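Local coordinates for putative dehydratase (Mesorhizobium loti, PDB 2POZ), which is of unknown function but belongs to the mandelate racemase/muconate lactonizing branch of the enolase superfamily and is probably a lyase, at residues M296-N301 / I325-I330. Numbering follows the deposited sequence.
Sequences MAEAYN and ITNFMI
Glu298, at the last turn of helix 287-298, reaches across to Thr326 and Asn327 in the loop that follows helix 312-324, and the largest single share of the buried surface belongs to it. Its CB lies 4.1 Å from Asn327 ND2. CG makes the closest packing, 3.4 Å from Asn327 CG and almost as near to CB and ND2, so this methylene rests against the carboxamide. Beyond CG the chain is extended (chi2 -176°), carrying the carboxylate past the amide, with the two planes 35° apart. OE1 then faces Thr326 OG1; the modelled 2.3 Å between them is too short to trust, and the hydroxyl's position is doubtful. OE2 forms a salt bridge with Arg262 of a neighbouring subunit, and a water held by Asn327 OD1, at 2.6 Å, donates only a weak bond to it.

Asn327 turns its CG between backbone N and carbonyl carbon (chi1 58°), which places the carboxamide beside Glu298; ND2, rather than OD1, is turned to the helix terminus and bonds to Cys294 O and Met302 O, while Ala297 CB packs 3.8 Å from it. Replacement of Asn327 by an alanine is likely to deprive those two carbonyls of this side-chain donor and to take away the carboxamide on which the Glu298 methylene rests, though not CB. The helix ends in a Schellman motif, evidenced by Asn301 at positive phi, Asn301 N bonded to Glu298 O at 3.3 Å, and Met302 N bonded to Ala297 O. With strand 303-304 following directly, the Asn327 amide ties together the two ends of a helix-to-strand connection of the C-terminal barrel domain characteristic of the enolase superfamily.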
loop_
_atom_site.group_PDB
_atom_site.type_symbol
_atom_site.label_atom_id
_atom_site.label_comp_id
_atom_site.label_asym_id
_atom_site.label_seq_id
_atom_site.Cartn_x
_atom_site.Cartn_y
_atom_site.Cartn_z
HETATM N N MSE A 296 8.373 -20.739 -10.660
HETATM C CA MSE A 296 7.980 -19.548 -9.915
HETATM C C MSE A 296 6.495 -19.275 -10.120
HETATM O O MSE A 296 5.775 -18.910 -9.187
HETATM C CB MSE A 296 8.756 -18.321 -10.394
HETATM C CG MSE A 296 10.180 -18.209 -9.901
HETATM SE SE MSE A 296 10.947 -16.501 -10.468
HETATM C CE MSE A 296 9.869 -15.306 -9.407
ATOM N N ALA A 297 6.045 -19.449 -11.356
ATOM C CA ALA A 297 4.650 -19.208 -11.697
ATOM C C ALA A 297 3.721 -20.051 -10.840
ATOM O O ALA A 297 2.642 -19.593 -10.454
ATOM C CB ALA A 297 4.417 -19.500 -13.165
ATOM N N GLU A 298 4.141 -21.279 -10.544
ATOM C CA GLU A 298 3.346 -22.180 -9.720
ATOM C C GLU A 298 3.124 -21.623 -8.319
ATOM O O GLU A 298 2.110 -21.912 -7.681
ATOM C CB GLU A 298 4.016 -23.557 -9.624
ATOM C CG GLU A 298 3.392 -24.591 -10.526
ATOM C CD GLU A 298 3.991 -25.978 -10.354
ATOM O OE1 GLU A 298 3.255 -26.965 -10.582
ATOM O OE2 GLU A 298 5.185 -26.085 -10.011
ATOM N N ALA A 299 4.069 -20.825 -7.838
ATOM C CA ALA A 299 3.943 -20.235 -6.509
ATOM C C ALA A 299 2.905 -19.117 -6.533
ATOM O O ALA A 299 2.553 -18.554 -5.492
ATOM C CB ALA A 299 5.282 -19.697 -6.050
ATOM N N TYR A 300 2.414 -18.797 -7.728
ATOM C CA TYR A 300 1.414 -17.749 -7.873
ATOM C C TYR A 300 0.106 -18.263 -8.449
ATOM O O TYR A 300 -0.699 -17.493 -8.970
ATOM C CB TYR A 300 1.957 -16.599 -8.729
ATOM C CG TYR A 300 2.993 -15.776 -7.998
ATOM C CD1 TYR A 300 4.330 -16.167 -7.960
ATOM C CD2 TYR A 300 2.619 -14.633 -7.297
ATOM C CE1 TYR A 300 5.272 -15.436 -7.236
ATOM C CE2 TYR A 300 3.545 -13.901 -6.572
ATOM C CZ TYR A 300 4.870 -14.305 -6.543
ATOM O OH TYR A 300 5.779 -13.571 -5.811
ATOM N N ASN A 301 -0.094 -19.575 -8.350
ATOM C CA ASN A 301 -1.319 -20.205 -8.813
ATOM C C ASN A 301 -1.575 -19.990 -10.310
ATOM O O ASN A 301 -2.724 -19.886 -10.752
ATOM C CB ASN A 301 -2.493 -19.664 -7.985
ATOM C CG ASN A 301 -3.519 -20.723 -7.675
ATOM O OD1 ASN A 301 -3.171 -21.837 -7.290
ATOM N ND2 ASN A 301 -4.798 -20.379 -7.825
ATOM N N ILE A 325 7.252 -29.681 -17.128
ATOM C CA ILE A 325 6.621 -28.787 -16.159
ATOM C C ILE A 325 5.298 -29.293 -15.594
ATOM O O ILE A 325 4.479 -29.897 -16.295
ATOM C CB ILE A 325 6.417 -27.363 -16.739
ATOM C CG1 ILE A 325 5.634 -27.431 -18.049
ATOM C CG2 ILE A 325 7.772 -26.694 -16.961
ATOM C CD1 ILE A 325 5.283 -26.068 -18.611
ATOM N N THR A 326 5.094 -29.033 -14.309
ATOM C CA THR A 326 3.890 -29.478 -13.632
ATOM C C THR A 326 2.676 -28.588 -13.887
ATOM O O THR A 326 1.541 -29.055 -13.780
ATOM C CB THR A 326 4.137 -29.585 -12.111
ATOM O OG1 THR A 326 4.745 -28.379 -11.650
ATOM C CG2 THR A 326 5.074 -30.738 -11.799
ATOM N N ASN A 327 2.902 -27.320 -14.231
ATOM C CA ASN A 327 1.799 -26.395 -14.485
ATOM C C ASN A 327 1.606 -26.050 -15.968
ATOM O O ASN A 327 1.377 -24.901 -16.332
ATOM C CB ASN A 327 1.974 -25.108 -13.650
ATOM C CG ASN A 327 3.296 -24.385 -13.928
ATOM O OD1 ASN A 327 4.280 -24.990 -14.358
ATOM N ND2 ASN A 327 3.323 -23.084 -13.652
ATOM N N PHE A 328 1.697 -27.065 -16.818
ATOM C CA PHE A 328 1.518 -26.878 -18.254
ATOM C C PHE A 328 0.037 -26.776 -18.584
ATOM O O PHE A 328 -0.773 -27.519 -18.042
ATOM C CB PHE A 328 2.115 -28.056 -19.028
ATOM C CG PHE A 328 1.759 -28.060 -20.491
ATOM C CD1 PHE A 328 2.378 -27.176 -21.379
ATOM C CD2 PHE A 328 0.787 -28.927 -20.978
ATOM C CE1 PHE A 328 2.027 -27.157 -22.724
ATOM C CE2 PHE A 328 0.426 -28.916 -22.324
ATOM C CZ PHE A 328 1.047 -28.031 -23.200
HETATM N N MSE A 329 -0.314 -25.857 -19.480
HETATM C CA MSE A 329 -1.700 -25.699 -19.886
HETATM C C MSE A 329 -1.975 -26.234 -21.298
HETATM O O MSE A 329 -2.731 -27.186 -21.478
HETATM C CB MSE A 329 -2.108 -24.226 -19.838
HETATM C CG MSE A 329 -3.541 -23.982 -20.293
HETATM SE SE MSE A 329 -3.952 -22.097 -20.508
HETATM C CE MSE A 329 -5.644 -22.264 -21.465
ATOM N N ILE A 330 -1.354 -25.619 -22.296
ATOM C CA ILE A 330 -1.589 -26.007 -23.682
ATOM C C ILE A 330 -0.419 -25.536 -24.562
ATOM O O ILE A 330 0.292 -24.599 -24.205
ATOM C CB ILE A 330 -2.927 -25.373 -24.154
ATOM C CG1 ILE A 330 -3.381 -25.957 -25.491
ATOM C CG2 ILE A 330 -2.773 -23.866 -24.243
ATOM C CD1 ILE A 330 -4.805 -25.537 -25.860
HETATM O O HOH W 1 6.517 -25.797 -13.196
#